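Local coordinates for protein killer cell lectin-like receptor 3 (Mus musculus, PDB 3C8J) that serves on mouse natural killer cells as a disulfide-linked homodimeric receptor of C-type lectin fold that recognises class I MHC molecules, at residues F168-C173 against I181-C186; Y93-N97 against H130-Y136. The protein carries 4 engineered substitutions. All coordinates share one frame; numbering follows the deposited sequence.

Both contacts lie in one C-type lectin domain and follow one another along the chain. From the N terminus, strand 90-96 comes first; interaction 2 closes when the chain, having run through helices 101-110 and 121-130, lays residues 130-136 against 93-97. The chain then enters strand 136-143, and only after helix 160-164 does interaction 1 open, closing a much shorter loop as residues 181-186 fold back beside 168-173. Neither loop contains or crosses the other. Their centres are about 18 Å apart, yet both reach the same mixed sheet: interaction 2 ties its strand 90-96 to a helix end, interaction 1 fastens the loop after helix 160-164, and the first residue of strand 173-176, to strand 181-184 and the loop after it.

Interaction 1. Residues F168-C173 against I181-C186; sequences FKSRGC and IEDIDC
A disulfide-closed beta-hairpin of the C-type lectin domain opens here: Cys-173 begins strand 173-176 and pairs antiparallel with Ile-184 at the end of strand 181-184. Theirs is a hydrogen-bonded pair, with Cys-173 N reaching Ile-184 O at 2.8 Å in a nearly straight bond (173° at the hydrogen) and Ile-184 N returning to Cys-173 O at 3.0 Å. Cys-173 SG is joined to SG of Cys-186, two residues past Ile-184, so a covalent link closes the end where the backbone pairing stops. Trp-101 of helix 101-110 touches both cysteines.

Asp-183, the residue before Ile-184, points its side chain toward loop 168-172. With chi1 at 62°, its CG stands between the backbone N and the carbonyl carbon, which brings the carboxylate to Ser-170 and Phe-168. Ser-170 OG donates to Asp-183 OD2 over 2.6 Å, approaching from above the carboxylate plane rather than within it. The same oxygen, Asp-183 OD2, lies 2.9 Å from Lys-169 N.

The side chains of Phe-168 and Asp-183 run antiparallel alongside each other. Asp-183 CB sits over one face of the ring in a CH-pi contact, offset toward the rim, while the ring and carboxylate planes differ by 28°. Trp-149 meets Phe-168 edge-to-face. Residues 161-170 and 177-182 are both implicated in MHC class I binding, and the contact joins the end of the first region, at Phe-168 to Ser-170, to the strand that carries the end of the second. At the far end of the Phe-168 ring, Ile-181 CD1 comes in at the edge, near the ring plane, 3.8 Å from Phe-168 CZ.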
ATOM      1  N   PHE A 168     -27.187  -6.056 -13.131  1.00 70.80           N
ATOM      2  CA  PHE A 168     -26.882  -7.427 -12.732  1.00 70.50           C
ATOM      3  C   PHE A 168     -28.161  -8.263 -12.679  1.00 70.26           C
ATOM      4  O   PHE A 168     -29.104  -7.931 -11.950  1.00 70.09           O
ATOM      5  CB  PHE A 168     -26.153  -7.469 -11.388  1.00 70.56           C
ATOM      6  CG  PHE A 168     -24.733  -6.973 -11.442  1.00 70.93           C
ATOM      7  CD1 PHE A 168     -23.995  -7.012 -12.634  1.00 71.22           C
ATOM      8  CD2 PHE A 168     -24.114  -6.484 -10.285  1.00 71.19           C
ATOM      9  CE1 PHE A 168     -22.670  -6.546 -12.672  1.00 70.88           C
ATOM     10  CE2 PHE A 168     -22.784  -6.021 -10.311  1.00 70.15           C
ATOM     11  CZ  PHE A 168     -22.069  -6.050 -11.504  1.00 70.66           C
ATOM     12  N   LYS A 169     -28.179  -9.338 -13.465  1.00 69.89           N
ATOM     13  CA  LYS A 169     -29.371 -10.177 -13.646  1.00 69.44           C
ATOM     14  C   LYS A 169     -29.472 -11.266 -12.583  1.00 69.23           C
ATOM     15  O   LYS A 169     -30.401 -11.264 -11.777  1.00 69.12           O
ATOM     16  CB  LYS A 169     -29.396 -10.789 -15.053  1.00 69.31           C
ATOM     17  CG  LYS A 169     -29.591  -9.761 -16.163  1.00 69.08           C
ATOM     18  CD  LYS A 169     -30.105 -10.413 -17.429  1.00 69.45           C
ATOM     19  CE  LYS A 169     -31.107  -9.505 -18.140  1.00 69.41           C
ATOM     20  NZ  LYS A 169     -31.884 -10.216 -19.177  1.00 68.45           N
ATOM     21  N   SER A 170     -28.491 -12.171 -12.574  1.00 69.06           N
ATOM     22  CA  SER A 170     -28.448 -13.317 -11.655  1.00 68.61           C
ATOM     23  C   SER A 170     -28.684 -12.945 -10.190  1.00 68.22           C
ATOM     24  O   SER A 170     -28.153 -11.946  -9.696  1.00 68.21           O
ATOM     25  CB  SER A 170     -27.109 -14.035 -11.783  1.00 68.47           C
ATOM     26  OG  SER A 170     -26.046 -13.149 -11.509  1.00 68.69           O
ATOM     27  N   ARG A 171     -29.487 -13.756  -9.503  1.00 67.64           N
ATOM     28  CA  ARG A 171     -29.657 -13.617  -8.059  1.00 67.05           C
ATOM     29  C   ARG A 171     -28.441 -14.187  -7.324  1.00 66.44           C
ATOM     30  O   ARG A 171     -28.589 -14.919  -6.333  1.00 66.58           O
ATOM     31  CB  ARG A 171     -30.946 -14.302  -7.589  1.00 67.01           C
ATOM     32  CG  ARG A 171     -32.155 -13.401  -7.609  1.00 67.20           C
ATOM     33  CD  ARG A 171     -33.404 -14.130  -7.120  1.00 67.77           C
ATOM     34  NE  ARG A 171     -34.592 -13.273  -7.144  1.00 68.21           N
ATOM     35  CZ  ARG A 171     -35.301 -12.996  -8.236  1.00 69.09           C
ATOM     36  NH1 ARG A 171     -34.942 -13.510  -9.407  1.00 69.80           N
ATOM     37  NH2 ARG A 171     -36.368 -12.204  -8.163  1.00 69.13           N
ATOM     38  N   GLY A 172     -27.249 -13.828  -7.809  1.00 65.46           N
ATOM     39  CA  GLY A 172     -26.005 -14.421  -7.355  1.00 64.08           C
ATOM     40  C   GLY A 172     -25.129 -13.423  -6.642  1.00 63.44           C
ATOM     41  O   GLY A 172     -25.625 -12.613  -5.858  1.00 63.57           O
ATOM     42  N   CYS A 173     -23.828 -13.490  -6.927  1.00 62.32           N
ATOM     43  CA  CYS A 173     -22.808 -12.709  -6.240  1.00 61.38           C
ATOM     44  C   CYS A 173     -21.930 -11.900  -7.223  1.00 60.90           C
ATOM     45  O   CYS A 173     -22.219 -11.863  -8.424  1.00 60.75           O
ATOM     46  CB  CYS A 173     -21.930 -13.642  -5.406  1.00 61.40           C
ATOM     47  SG  CYS A 173     -22.723 -14.314  -3.950  1.00 60.74           S
ATOM     48  N   ILE A 181     -15.979  -6.168 -13.312  1.00 64.20           N
ATOM     49  CA  ILE A 181     -16.756  -6.846 -12.273  1.00 63.88           C
ATOM     50  C   ILE A 181     -18.054  -7.382 -12.886  1.00 63.37           C
ATOM     51  O   ILE A 181     -18.623  -6.770 -13.777  1.00 63.19           O
ATOM     52  CB  ILE A 181     -17.110  -5.940 -11.040  1.00 63.85           C
ATOM     53  CG1 ILE A 181     -18.054  -4.809 -11.434  1.00 64.40           C
ATOM     54  CG2 ILE A 181     -15.886  -5.358 -10.416  1.00 64.02           C
ATOM     55  CD1 ILE A 181     -18.875  -4.288 -10.291  1.00 65.25           C
ATOM     56  N   GLU A 182     -18.506  -8.526 -12.385  1.00 62.87           N
ATOM     57  CA  GLU A 182     -19.631  -9.244 -12.955  1.00 62.64           C
ATOM     58  C   GLU A 182     -20.468  -9.920 -11.870  1.00 62.18           C
ATOM     59  O   GLU A 182     -20.053  -9.987 -10.714  1.00 62.11           O
ATOM     60  CB  GLU A 182     -19.117 -10.309 -13.914  1.00 62.68           C
ATOM     61  CG  GLU A 182     -18.936  -9.864 -15.334  1.00 62.81           C
ATOM     62  CD  GLU A 182     -19.169 -11.015 -16.297  1.00 63.24           C
ATOM     63  OE1 GLU A 182     -18.241 -11.852 -16.447  1.00 63.82           O
ATOM     64  OE2 GLU A 182     -20.271 -11.073 -16.900  1.00 59.66           O
ATOM     65  N   ASP A 183     -21.628 -10.437 -12.259  1.00 61.51           N
ATOM     66  CA  ASP A 183     -22.480 -11.192 -11.348  1.00 61.37           C
ATOM     67  C   ASP A 183     -22.687 -12.634 -11.811  1.00 61.52           C
ATOM     68  O   ASP A 183     -23.016 -12.889 -12.987  1.00 61.56           O
ATOM     69  CB  ASP A 183     -23.834 -10.488 -11.129  1.00 61.10           C
ATOM     70  CG  ASP A 183     -24.653 -10.355 -12.406  1.00 60.42           C
ATOM     71  OD1 ASP A 183     -24.113  -9.946 -13.454  1.00 58.64           O
ATOM     72  OD2 ASP A 183     -25.865 -10.645 -12.353  1.00 62.10           O
ATOM     73  N   ILE A 184     -22.505 -13.573 -10.882  1.00 61.40           N
ATOM     74  CA  ILE A 184     -22.635 -15.003 -11.186  1.00 61.11           C
ATOM     75  C   ILE A 184     -23.022 -15.833  -9.947  1.00 61.11           C
ATOM     76  O   ILE A 184     -22.922 -15.350  -8.814  1.00 60.90           O
ATOM     77  CB  ILE A 184     -21.343 -15.534 -11.892  1.00 60.96           C
ATOM     78  CG1 ILE A 184     -21.665 -16.684 -12.850  1.00 60.25           C
ATOM     79  CG2 ILE A 184     -20.235 -15.835 -10.883  1.00 61.20           C
ATOM     80  CD1 ILE A 184     -20.798 -16.739 -14.109  1.00 59.08           C
ATOM     81  N   ASP A 185     -23.490 -17.062 -10.188  1.00 61.20           N
ATOM     82  CA  ASP A 185     -23.857 -18.023  -9.141  1.00 61.17           C
ATOM     83  C   ASP A 185     -22.813 -18.069  -8.040  1.00 60.78           C
ATOM     84  O   ASP A 185     -21.636 -18.277  -8.311  1.00 61.14           O
ATOM     85  CB  ASP A 185     -24.062 -19.430  -9.751  1.00 61.52           C
ATOM     86  CG  ASP A 185     -24.184 -20.543  -8.688  1.00 61.85           C
ATOM     87  OD1 ASP A 185     -23.879 -21.712  -9.013  1.00 61.49           O
ATOM     88  OD2 ASP A 185     -24.580 -20.253  -7.536  1.00 62.42           O
ATOM     89  N   CYS A 186     -23.261 -17.889  -6.797  1.00 60.47           N
ATOM     90  CA  CYS A 186     -22.375 -17.803  -5.623  1.00 59.67           C
ATOM     91  C   CYS A 186     -21.590 -19.087  -5.304  1.00 59.27           C
ATOM     92  O   CYS A 186     -20.675 -19.070  -4.483  1.00 59.00           O
ATOM     93  CB  CYS A 186     -23.181 -17.356  -4.402  1.00 59.55           C
ATOM     94  SG  CYS A 186     -24.025 -15.773  -4.657  1.00 60.20           S
TER

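Interaction 2. Residues Y93-N97 against H130-Y136; sequences YFIMN and HVIPGNY. Engineered in segment 130-136: Gly-134 (natural residue Glu).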
ATOM      1  N   TYR A  93      -6.136  -9.183   1.856  1.00 54.06           N
ATOM      2  CA  TYR A  93      -5.713 -10.566   1.733  1.00 54.16           C
ATOM      3  C   TYR A  93      -6.211 -11.066   0.390  1.00 54.03           C
ATOM      4  O   TYR A  93      -7.415 -10.970   0.081  1.00 54.30           O
ATOM      5  CB  TYR A  93      -6.371 -11.449   2.807  1.00 54.16           C
ATOM      6  CG  TYR A  93      -5.634 -11.570   4.109  1.00 54.75           C
ATOM      7  CD1 TYR A  93      -6.124 -10.962   5.251  1.00 55.64           C
ATOM      8  CD2 TYR A  93      -4.464 -12.309   4.213  1.00 55.66           C
ATOM      9  CE1 TYR A  93      -5.470 -11.064   6.449  1.00 54.93           C
ATOM     10  CE2 TYR A  93      -3.787 -12.409   5.430  1.00 55.19           C
ATOM     11  CZ  TYR A  93      -4.307 -11.779   6.536  1.00 54.50           C
ATOM     12  OH  TYR A  93      -3.686 -11.855   7.754  1.00 55.23           O
ATOM     13  N   PHE A  94      -5.321 -11.620  -0.413  1.00 53.72           N
ATOM     14  CA  PHE A  94      -5.793 -12.258  -1.626  1.00 53.41           C
ATOM     15  C   PHE A  94      -5.656 -13.733  -1.360  1.00 54.40           C
ATOM     16  O   PHE A  94      -4.545 -14.245  -1.229  1.00 54.89           O
ATOM     17  CB  PHE A  94      -5.001 -11.801  -2.851  1.00 52.56           C
ATOM     18  CG  PHE A  94      -5.002 -10.305  -3.051  1.00 50.49           C
ATOM     19  CD1 PHE A  94      -4.132  -9.509  -2.356  1.00 48.05           C
ATOM     20  CD2 PHE A  94      -5.880  -9.699  -3.939  1.00 49.98           C
ATOM     21  CE1 PHE A  94      -4.130  -8.127  -2.529  1.00 48.20           C
ATOM     22  CE2 PHE A  94      -5.878  -8.311  -4.126  1.00 46.71           C
ATOM     23  CZ  PHE A  94      -5.012  -7.537  -3.415  1.00 48.25           C
ATOM     24  N   ILE A  95      -6.797 -14.401  -1.209  1.00 55.03           N
ATOM     25  CA  ILE A  95      -6.821 -15.822  -0.920  1.00 55.61           C
ATOM     26  C   ILE A  95      -6.910 -16.589  -2.236  1.00 56.40           C
ATOM     27  O   ILE A  95      -7.917 -16.525  -2.955  1.00 56.87           O
ATOM     28  CB  ILE A  95      -7.965 -16.184   0.047  1.00 55.53           C
ATOM     29  CG1 ILE A  95      -7.883 -15.282   1.276  1.00 55.12           C
ATOM     30  CG2 ILE A  95      -7.886 -17.662   0.446  1.00 55.04           C
ATOM     31  CD1 ILE A  95      -8.710 -15.727   2.423  1.00 56.32           C
ATOM     32  N   MET A  96      -5.831 -17.310  -2.525  1.00 57.04           N
ATOM     33  CA  MET A  96      -5.576 -17.909  -3.829  1.00 57.50           C
ATOM     34  C   MET A  96      -5.957 -19.394  -3.926  1.00 57.79           C
ATOM     35  O   MET A  96      -5.266 -20.182  -4.575  1.00 57.61           O
ATOM     36  CB  MET A  96      -4.101 -17.675  -4.184  1.00 57.42           C
ATOM     37  CG  MET A  96      -3.730 -16.190  -4.267  1.00 57.86           C
ATOM     38  SD  MET A  96      -4.645 -15.173  -5.467  1.00 60.64           S
ATOM     39  CE  MET A  96      -3.780 -15.466  -7.023  1.00 58.86           C
ATOM     40  N   ASN A  97      -7.048 -19.763  -3.242  1.00 58.74           N
ATOM     41  CA  ASN A  97      -7.765 -21.039  -3.429  1.00 59.14           C
ATOM     42  C   ASN A  97      -9.143 -20.702  -3.921  1.00 59.13           C
ATOM     43  O   ASN A  97      -9.721 -19.709  -3.482  1.00 59.51           O
ATOM     44  CB  ASN A  97      -7.986 -21.800  -2.119  1.00 59.46           C
ATOM     45  CG  ASN A  97      -6.758 -21.887  -1.280  1.00 61.03           C
ATOM     46  OD1 ASN A  97      -6.373 -20.911  -0.629  1.00 62.45           O
ATOM     47  ND2 ASN A  97      -6.135 -23.066  -1.257  1.00 62.21           N
ATOM     48  N   HIS A 130      -3.677  -4.759  -9.968  1.00 49.88           N
ATOM     49  CA  HIS A 130      -2.821  -5.486  -9.034  1.00 50.18           C
ATOM     50  C   HIS A 130      -2.924  -7.005  -9.207  1.00 50.61           C
ATOM     51  O   HIS A 130      -1.944  -7.741  -9.309  1.00 49.60           O
ATOM     52  CB  HIS A 130      -3.224  -5.148  -7.613  1.00 50.23           C
ATOM     53  CG  HIS A 130      -2.531  -5.991  -6.603  1.00 50.36           C
ATOM     54  ND1 HIS A 130      -1.203  -5.808  -6.279  1.00 50.68           N
ATOM     55  CD2 HIS A 130      -2.948  -7.075  -5.909  1.00 48.59           C
ATOM     56  CE1 HIS A 130      -0.840  -6.720  -5.395  1.00 52.72           C
ATOM     57  NE2 HIS A 130      -1.882  -7.510  -5.165  1.00 54.34           N
ATOM     58  N   VAL A 131      -4.170  -7.446  -9.218  1.00 51.40           N
ATOM     59  CA  VAL A 131      -4.539  -8.831  -9.172  1.00 51.54           C
ATOM     60  C   VAL A 131      -3.781  -9.665 -10.219  1.00 52.39           C
ATOM     61  O   VAL A 131      -3.535  -9.196 -11.347  1.00 52.48           O
ATOM     62  CB  VAL A 131      -6.067  -8.850  -9.296  1.00 51.57           C
ATOM     63  CG1 VAL A 131      -6.584  -9.636 -10.480  1.00 50.94           C
ATOM     64  CG2 VAL A 131      -6.724  -9.159  -7.934  1.00 51.46           C
ATOM     65  N   ILE A 132      -3.367 -10.875  -9.830  1.00 52.56           N
ATOM     66  CA  ILE A 132      -2.883 -11.854 -10.794  1.00 53.12           C
ATOM     67  C   ILE A 132      -4.112 -12.241 -11.615  1.00 52.72           C
ATOM     68  O   ILE A 132      -5.176 -12.349 -11.040  1.00 52.49           O
ATOM     69  CB  ILE A 132      -2.299 -13.095 -10.093  1.00 53.58           C
ATOM     70  CG1 ILE A 132      -0.887 -12.818  -9.585  1.00 54.02           C
ATOM     71  CG2 ILE A 132      -2.244 -14.283 -11.063  1.00 54.46           C
ATOM     72  CD1 ILE A 132      -0.515 -13.618  -8.363  1.00 54.54           C
ATOM     73  N   PRO A 133      -3.991 -12.397 -12.957  1.00 53.28           N
ATOM     74  CA  PRO A 133      -5.192 -12.770 -13.764  1.00 53.39           C
ATOM     75  C   PRO A 133      -6.015 -13.872 -13.105  1.00 54.12           C
ATOM     76  O   PRO A 133      -5.474 -14.918 -12.762  1.00 55.38           O
ATOM     77  CB  PRO A 133      -4.596 -13.271 -15.070  1.00 52.48           C
ATOM     78  CG  PRO A 133      -3.359 -12.483 -15.223  1.00 52.91           C
ATOM     79  CD  PRO A 133      -2.805 -12.211 -13.823  1.00 52.75           C
ATOM     80  N   GLY A 134      -7.292 -13.607 -12.867  1.00 54.33           N
ATOM     81  CA  GLY A 134      -8.185 -14.581 -12.262  1.00 54.77           C
ATOM     82  C   GLY A 134      -9.524 -13.930 -11.977  1.00 55.42           C
ATOM     83  O   GLY A 134      -9.815 -12.843 -12.483  1.00 55.79           O
ATOM     84  N   ASN A 135     -10.339 -14.602 -11.170  1.00 55.55           N
ATOM     85  CA  ASN A 135     -11.626 -14.096 -10.745  1.00 55.68           C
ATOM     86  C   ASN A 135     -11.716 -14.143  -9.233  1.00 56.10           C
ATOM     87  O   ASN A 135     -11.461 -15.189  -8.626  1.00 57.15           O
ATOM     88  CB  ASN A 135     -12.732 -14.920 -11.368  1.00 55.41           C
ATOM     89  CG  ASN A 135     -12.686 -14.882 -12.864  1.00 55.78           C
ATOM     90  OD1 ASN A 135     -12.755 -15.910 -13.524  1.00 56.56           O
ATOM     91  ND2 ASN A 135     -12.536 -13.687 -13.422  1.00 56.77           N
ATOM     92  N   TYR A 136     -12.087 -13.018  -8.626  1.00 55.18           N
ATOM     93  CA  TYR A 136     -12.047 -12.883  -7.178  1.00 54.82           C
ATOM     94  C   TYR A 136     -13.415 -12.486  -6.616  1.00 55.15           C
ATOM     95  O   TYR A 136     -13.978 -11.441  -6.978  1.00 55.81           O
ATOM     96  CB  TYR A 136     -11.008 -11.818  -6.787  1.00 54.17           C
ATOM     97  CG  TYR A 136      -9.602 -12.139  -7.195  1.00 53.18           C
ATOM     98  CD1 TYR A 136      -9.202 -12.002  -8.514  1.00 53.53           C
ATOM     99  CD2 TYR A 136      -8.661 -12.543  -6.262  1.00 52.86           C
ATOM    100  CE1 TYR A 136      -7.918 -12.296  -8.911  1.00 53.53           C
ATOM    101  CE2 TYR A 136      -7.344 -12.815  -6.655  1.00 53.29           C
ATOM    102  CZ  TYR A 136      -6.994 -12.687  -7.990  1.00 52.55           C
ATOM    103  OH  TYR A 136      -5.745 -12.975  -8.425  1.00 51.90           O
TER
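Strand 93-96 runs past the connection 130-136, which leaves helix 121-130 at Val-131, without any backbone pairing: the nearest CA atoms, those of Phe-94 and Val-131, stand 8.4 Å apart, and no hydrogen bond crosses. Side chains bridge the gap. Phe-94 and His-130 reach out to each other from their own segments, and their planes meet obliquely at 37°, with His-130 NE2 over a face of the phenyl ring and Phe-94 CZ 3.3 Å from His-130 CD2. Val-131 CG2 fills in beside Phe-94 CE2 at 4.0 Å. Met-96, bent at both chi2 (-59°) and chi3 (-83°), curls its thioether toward Tyr-136 in a Met-aromatic contact: SD lies at the ring edge, 3.8 Å from Tyr-136 CE2, and the methyl CE continues to Ile-132 CD1. The phenol itself is fixed within the loop, Tyr-136 OH donating to Ile-132 O over 2.7 Å.

The loop leads from the end of helix 121-130 into strand 136-143, packed against strand 90-96. His-130 NE2 is hydrogen-bonded to Tyr-83 OH of the adjoining strand 82-88, whose ring also stacks on Phe-94, while Tyr-136 meets Tyr-191 and Ile-193 of strand 190-197.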